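Local coordinates for thermophilic dibenzothiophene desulfurization enzyme C from Paenibacillus sp., a protein that probably catalyses the FMNH2-dependent oxygenation of dibenzothiophene by O2, giving the 5-oxide and then the 5,5-dioxide, in two crystal structures: PDB 5XDC (chain A, 1.58 Å), residues 84-89 and 205-210; PDB 5XB8 (chain B, 1.79 Å), residues 84-89 and 205-210. Both blocks share one frame: the second was fitted to the first on N, CA, C and O of the twelve residues, RMSD 0.08 Å. Numbering follows each deposited sequence.

Structure 1 (5XDC); sequences DASLGH and LGMRQT. With IND (indole), chain C.
Ser-86 and Gln-209 meet where the first turn of helix 85-104 packs against the loop between strands 196-198 and 215-217, joining the N-terminal and middle regions of the acyl-CoA dehydrogenase-like fold. The tight part is here: Gln-209 N donates to Ser-86 OG (3.0 Å, 158°). Next to it, Thr-210 CG2 lies 3.5 Å from His-89 CD2, while Thr-210 OG1 bonds to Met-207 O within a type I turn and also to Ser-212. Met-207 rests SD 3.4 Å from Ala-85 O; with CE anti to CB (chi3 -167°), the methyl lies 4.1 Å from His-89 CB. The His-89 ring, at chi2 130°, brings CE1 to 3.3 Å from indole C2; indole N1 is 4.0 Å from Met-207 CB. At the looser end, a water bridges Asp-84 OD2 and Gln-209 OE1; Arg-35 pairs with Asp-84, and Gly-39 O accepts from Gln-209 NE2.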
loop_
_atom_site.group_PDB
_atom_site.type_symbol
_atom_site.label_atom_id
_atom_site.label_comp_id
_atom_site.label_asym_id
_atom_site.label_seq_id
_atom_site.Cartn_x
_atom_site.Cartn_y
_atom_site.Cartn_z
ATOM N N ASP A 84 5.629 -23.858 14.136
ATOM C CA ASP A 84 6.251 -24.646 13.077
ATOM C C ASP A 84 5.222 -24.728 11.960
ATOM O O ASP A 84 4.209 -25.420 12.104
ATOM C CB ASP A 84 6.650 -26.029 13.588
ATOM C CG ASP A 84 7.338 -26.874 12.535
ATOM O OD1 ASP A 84 6.912 -26.837 11.364
ATOM O OD2 ASP A 84 8.296 -27.597 12.902
ATOM N N ALA A 85 5.458 -23.997 10.868
ATOM C CA ALA A 85 4.450 -23.907 9.820
ATOM C C ALA A 85 4.231 -25.237 9.122
ATOM O O ALA A 85 3.122 -25.505 8.661
ATOM C CB ALA A 85 4.837 -22.828 8.801
ATOM N N SER A 86 5.275 -26.068 8.999
ATOM C CA SER A 86 5.098 -27.374 8.372
ATOM C C SER A 86 4.223 -28.270 9.227
ATOM O O SER A 86 3.338 -28.966 8.711
ATOM C CB SER A 86 6.454 -28.041 8.150
ATOM O OG SER A 86 7.194 -27.408 7.109
ATOM N N LEU A 87 4.463 -28.278 10.535
ATOM C CA LEU A 87 3.632 -29.088 11.413
ATOM C C LEU A 87 2.209 -28.541 11.483
ATOM O O LEU A 87 1.251 -29.315 11.498
ATOM C CB LEU A 87 4.260 -29.184 12.797
ATOM C CG LEU A 87 5.476 -30.116 12.866
ATOM C CD1 LEU A 87 6.244 -29.950 14.170
ATOM C CD2 LEU A 87 5.033 -31.565 12.694
ATOM N N GLY A 88 2.040 -27.216 11.486
ATOM C CA GLY A 88 0.696 -26.667 11.377
ATOM C C GLY A 88 -0.001 -27.086 10.094
ATOM O O GLY A 88 -1.178 -27.455 10.099
ATOM N N HIS A 89 0.721 -27.030 8.972
ATOM C CA HIS A 89 0.200 -27.482 7.688
ATOM C C HIS A 89 -0.182 -28.963 7.736
ATOM O O HIS A 89 -1.281 -29.344 7.323
ATOM C CB HIS A 89 1.263 -27.186 6.629
ATOM C CG HIS A 89 1.049 -27.840 5.307
ATOM N ND1 HIS A 89 1.094 -27.126 4.132
ATOM C CD2 HIS A 89 0.905 -29.138 4.953
ATOM C CE1 HIS A 89 0.929 -27.949 3.112
ATOM N NE2 HIS A 89 0.801 -29.175 3.585
ATOM N N LEU A 205 11.208 -24.016 -0.936
ATOM C CA LEU A 205 11.598 -22.765 -0.285
ATOM C C LEU A 205 11.170 -22.756 1.177
ATOM O O LEU A 205 11.987 -22.527 2.078
ATOM C CB LEU A 205 10.976 -21.582 -1.021
ATOM C CG LEU A 205 11.245 -20.203 -0.402
ATOM C CD1 LEU A 205 12.726 -19.874 -0.385
ATOM C CD2 LEU A 205 10.452 -19.143 -1.141
ATOM N N GLY A 206 9.868 -22.953 1.410
ATOM C CA GLY A 206 9.306 -23.062 2.734
ATOM C C GLY A 206 8.356 -24.246 2.796
ATOM O O GLY A 206 8.219 -25.002 1.838
ATOM N N MET A 207 7.695 -24.379 3.942
ATOM C CA MET A 207 6.909 -25.586 4.218
ATOM C C MET A 207 7.751 -26.840 3.970
ATOM O O MET A 207 7.294 -27.833 3.403
ATOM C CB MET A 207 5.629 -25.614 3.383
ATOM C CG MET A 207 4.629 -24.501 3.744
ATOM S SD MET A 207 4.108 -24.667 5.479
ATOM C CE MET A 207 2.711 -23.537 5.516
ATOM N N ARG A 208 8.989 -26.803 4.450
ATOM C CA ARG A 208 9.998 -27.763 4.021
ATOM C C ARG A 208 9.804 -29.155 4.615
ATOM O O ARG A 208 10.398 -30.111 4.094
ATOM C CB ARG A 208 11.390 -27.243 4.385
ATOM C CG ARG A 208 11.859 -26.116 3.463
ATOM C CD ARG A 208 13.289 -25.694 3.745
ATOM N NE ARG A 208 14.216 -26.819 3.802
ATOM C CZ ARG A 208 14.684 -27.479 2.748
ATOM N NH1 ARG A 208 14.312 -27.156 1.518
ATOM N NH2 ARG A 208 15.532 -28.474 2.930
ATOM N N GLN A 209 9.018 -29.301 5.688
ATOM C CA GLN A 209 8.784 -30.601 6.311
ATOM C C GLN A 209 7.349 -31.102 6.125
ATOM O O GLN A 209 6.867 -31.913 6.917
ATOM C CB GLN A 209 9.150 -30.556 7.798
ATOM C CG GLN A 209 10.658 -30.433 8.024
ATOM C CD GLN A 209 11.091 -30.907 9.397
ATOM O OE1 GLN A 209 10.713 -30.329 10.426
ATOM N NE2 GLN A 209 11.877 -31.982 9.425
ATOM N N THR A 210 6.679 -30.673 5.056
ATOM C CA THR A 210 5.314 -31.110 4.788
ATOM C C THR A 210 5.249 -32.316 3.861
ATOM O O THR A 210 4.145 -32.784 3.564
ATOM C CB THR A 210 4.478 -29.972 4.188
ATOM O OG1 THR A 210 5.016 -29.560 2.923
ATOM C CG2 THR A 210 4.410 -28.787 5.167
HETATM N N1 IND C . 3.422 -26.350 0.170
HETATM C C2 IND C . 3.063 -27.531 0.665
HETATM C C3 IND C . 2.081 -27.861 -0.084
HETATM C C4 IND C . 0.714 -27.066 -2.013
HETATM C C5 IND C . 0.614 -25.978 -2.886
HETATM C C6 IND C . 1.502 -24.888 -2.778
HETATM C C7 IND C . 2.489 -24.888 -1.797
HETATM C C8 IND C . 2.599 -25.960 -0.933
HETATM C C9 IND C . 1.686 -27.065 -1.045
HETATM O O HOH W 1 9.559 -27.787 10.166
#

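Structure 2 (5XB8); sequences DASLGH and LGMRQT.
Gln-209 comes up against Ser-86 in the close-packed middle of the contact, where its backbone N donates to Ser-86 OG (3.0 Å, 155°). Next to it, Thr-210 CG2 sits 3.4 Å from His-89 CD2, and Thr-210 OG1 bonds to Met-207 O inside the type I turn as well as to Ser-212. Met-207 is folded at its end (chi3 -51°), which brings CE to 3.2 Å from Ala-85 O and 3.7 Å from His-89 CB. The imidazole of His-89 is turned to chi2 71°, and its NE2 comes up against Ser-160, a residue of the FMN-binding site, in a very short contact of doubtful geometry. Away from this close packing the fit is less direct: a water links Asp-84 OD2 with Gln-209 OE1, while Asp-84 also forms a salt bridge with Arg-35 and the amide end of Gln-209 has Gly-39 as its partner.

Structure 1 against structure 2
Both structures share one backbone course, and the side chains of Asp-84(A), Ser-86(A), Gln-209(A) and Thr-210(A) keep their places in structure 2. The bonds from Gln-209(A) N to Ser-86(A) OG and from Thr-210(A) OG1 to Met-207(A) O recur, as does the water beside Asp-84(A). The main difference is at Met-207: the last torsion is -167° in Met-207(A) and -51° in Met-207(B), and the two CE atoms are 1.9 Å apart after superposition. The methyl group still touches the same neighbours, with Met-207(B) CE 3.2 Å from Ala-85(B) O where Met-207(A) CE is 3.7 Å from Ala-85(A) O. The end of this side chain is thus seated differently on the helix, with its contacts to Ala-85(B) O and His-89(B) CB kept. The ring of His-89(A) differs too, by about 59° about its last bond, so that the places of its ND1 and CE1 are not taken in His-89(B); His-89(A) CD2 touches Thr-210(A) CG2 at 3.5 Å, and His-89(B) CD2 touches Thr-210(B) CG2 at 3.4 Å. Indole is present in structure 1 alone, touching His-89(A), Met-207(A) and Thr-210(A). The ring twist may accompany its presence, since His-89(A) CE1 lies 3.3 Å from indole C2; Met-207(A) meets indole through CB, which gives the methyl difference no such direct link.

Structure 2 (5XB8)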
loop_
_atom_site.group_PDB
_atom_site.type_symbol
_atom_site.label_atom_id
_atom_site.label_comp_id
_atom_site.label_asym_id
_atom_site.label_seq_id
_atom_site.Cartn_x
_atom_site.Cartn_y
_atom_site.Cartn_z
ATOM N N ASP B 84 5.604 -23.829 14.133
ATOM C CA ASP B 84 6.212 -24.606 13.061
ATOM C C ASP B 84 5.173 -24.709 11.954
ATOM O O ASP B 84 4.180 -25.434 12.096
ATOM C CB ASP B 84 6.635 -25.987 13.568
ATOM C CG ASP B 84 7.310 -26.834 12.502
ATOM O OD1 ASP B 84 6.913 -26.773 11.316
ATOM O OD2 ASP B 84 8.253 -27.595 12.858
ATOM N N ALA B 85 5.397 -23.993 10.853
ATOM C CA ALA B 85 4.387 -23.938 9.810
ATOM C C ALA B 85 4.203 -25.280 9.130
ATOM O O ALA B 85 3.088 -25.596 8.690
ATOM C CB ALA B 85 4.750 -22.874 8.773
ATOM N N SER B 86 5.267 -26.073 9.008
ATOM C CA SER B 86 5.124 -27.382 8.388
ATOM C C SER B 86 4.226 -28.286 9.234
ATOM O O SER B 86 3.305 -28.925 8.711
ATOM C CB SER B 86 6.498 -28.012 8.154
ATOM O OG SER B 86 7.144 -27.393 7.053
ATOM N N LEU B 87 4.454 -28.326 10.541
ATOM C CA LEU B 87 3.610 -29.148 11.403
ATOM C C LEU B 87 2.197 -28.577 11.486
ATOM O O LEU B 87 1.217 -29.335 11.566
ATOM C CB LEU B 87 4.238 -29.262 12.787
ATOM C CG LEU B 87 5.471 -30.172 12.817
ATOM C CD1 LEU B 87 6.242 -30.001 14.112
ATOM C CD2 LEU B 87 5.067 -31.626 12.623
ATOM N N GLY B 88 2.068 -27.250 11.447
ATOM C CA GLY B 88 0.746 -26.648 11.389
ATOM C C GLY B 88 -0.003 -27.063 10.143
ATOM O O GLY B 88 -1.186 -27.402 10.206
ATOM N N HIS B 89 0.688 -27.083 8.999
ATOM C CA HIS B 89 0.071 -27.532 7.759
ATOM C C HIS B 89 -0.292 -29.012 7.816
ATOM O O HIS B 89 -1.374 -29.418 7.373
ATOM C CB HIS B 89 0.998 -27.302 6.573
ATOM C CG HIS B 89 0.515 -27.957 5.324
ATOM N ND1 HIS B 89 -0.592 -27.503 4.635
ATOM C CD2 HIS B 89 0.932 -29.072 4.677
ATOM C CE1 HIS B 89 -0.816 -28.290 3.600
ATOM N NE2 HIS B 89 0.098 -29.246 3.598
ATOM N N LEU B 205 11.171 -24.056 -0.973
ATOM C CA LEU B 205 11.645 -22.825 -0.346
ATOM C C LEU B 205 11.264 -22.782 1.122
ATOM O O LEU B 205 12.118 -22.547 1.993
ATOM C CB LEU B 205 11.063 -21.612 -1.080
ATOM C CG LEU B 205 11.324 -20.263 -0.398
ATOM C CD1 LEU B 205 12.804 -19.890 -0.377
ATOM C CD2 LEU B 205 10.542 -19.181 -1.108
ATOM N N GLY B 206 9.969 -22.971 1.408
ATOM C CA GLY B 206 9.421 -23.036 2.749
ATOM C C GLY B 206 8.457 -24.215 2.833
ATOM O O GLY B 206 8.332 -24.979 1.868
ATOM N N MET B 207 7.745 -24.349 3.946
ATOM C CA MET B 207 6.919 -25.536 4.186
ATOM C C MET B 207 7.748 -26.787 3.965
ATOM O O MET B 207 7.281 -27.770 3.394
ATOM C CB MET B 207 5.685 -25.574 3.289
ATOM C CG MET B 207 4.838 -24.340 3.308
ATOM S SD MET B 207 4.415 -23.704 4.896
ATOM C CE MET B 207 3.804 -25.092 5.624
ATOM N N ARG B 208 9.006 -26.746 4.422
ATOM C CA ARG B 208 9.986 -27.730 3.988
ATOM C C ARG B 208 9.764 -29.119 4.580
ATOM O O ARG B 208 10.283 -30.091 4.026
ATOM C CB ARG B 208 11.391 -27.224 4.318
ATOM C CG ARG B 208 11.860 -26.167 3.318
ATOM C CD ARG B 208 13.305 -25.701 3.565
ATOM N NE ARG B 208 14.261 -26.798 3.666
ATOM C CZ ARG B 208 14.730 -27.503 2.642
ATOM N NH1 ARG B 208 14.313 -27.272 1.402
ATOM N NH2 ARG B 208 15.622 -28.461 2.859
ATOM N N GLN B 209 9.024 -29.245 5.678
ATOM C CA GLN B 209 8.804 -30.550 6.289
ATOM C C GLN B 209 7.380 -31.074 6.100
ATOM O O GLN B 209 6.918 -31.904 6.893
ATOM C CB GLN B 209 9.163 -30.500 7.767
ATOM C CG GLN B 209 10.672 -30.363 7.995
ATOM C CD GLN B 209 11.086 -30.862 9.355
ATOM O OE1 GLN B 209 10.686 -30.318 10.377
ATOM N NE2 GLN B 209 11.880 -31.916 9.372
ATOM N N THR B 210 6.690 -30.644 5.041
ATOM C CA THR B 210 5.323 -31.100 4.775
ATOM C C THR B 210 5.261 -32.317 3.860
ATOM O O THR B 210 4.159 -32.816 3.605
ATOM C CB THR B 210 4.462 -29.985 4.140
ATOM O OG1 THR B 210 5.008 -29.615 2.870
ATOM C CG2 THR B 210 4.337 -28.772 5.051
HETATM O O HOH W 2 9.574 -27.722 10.211
#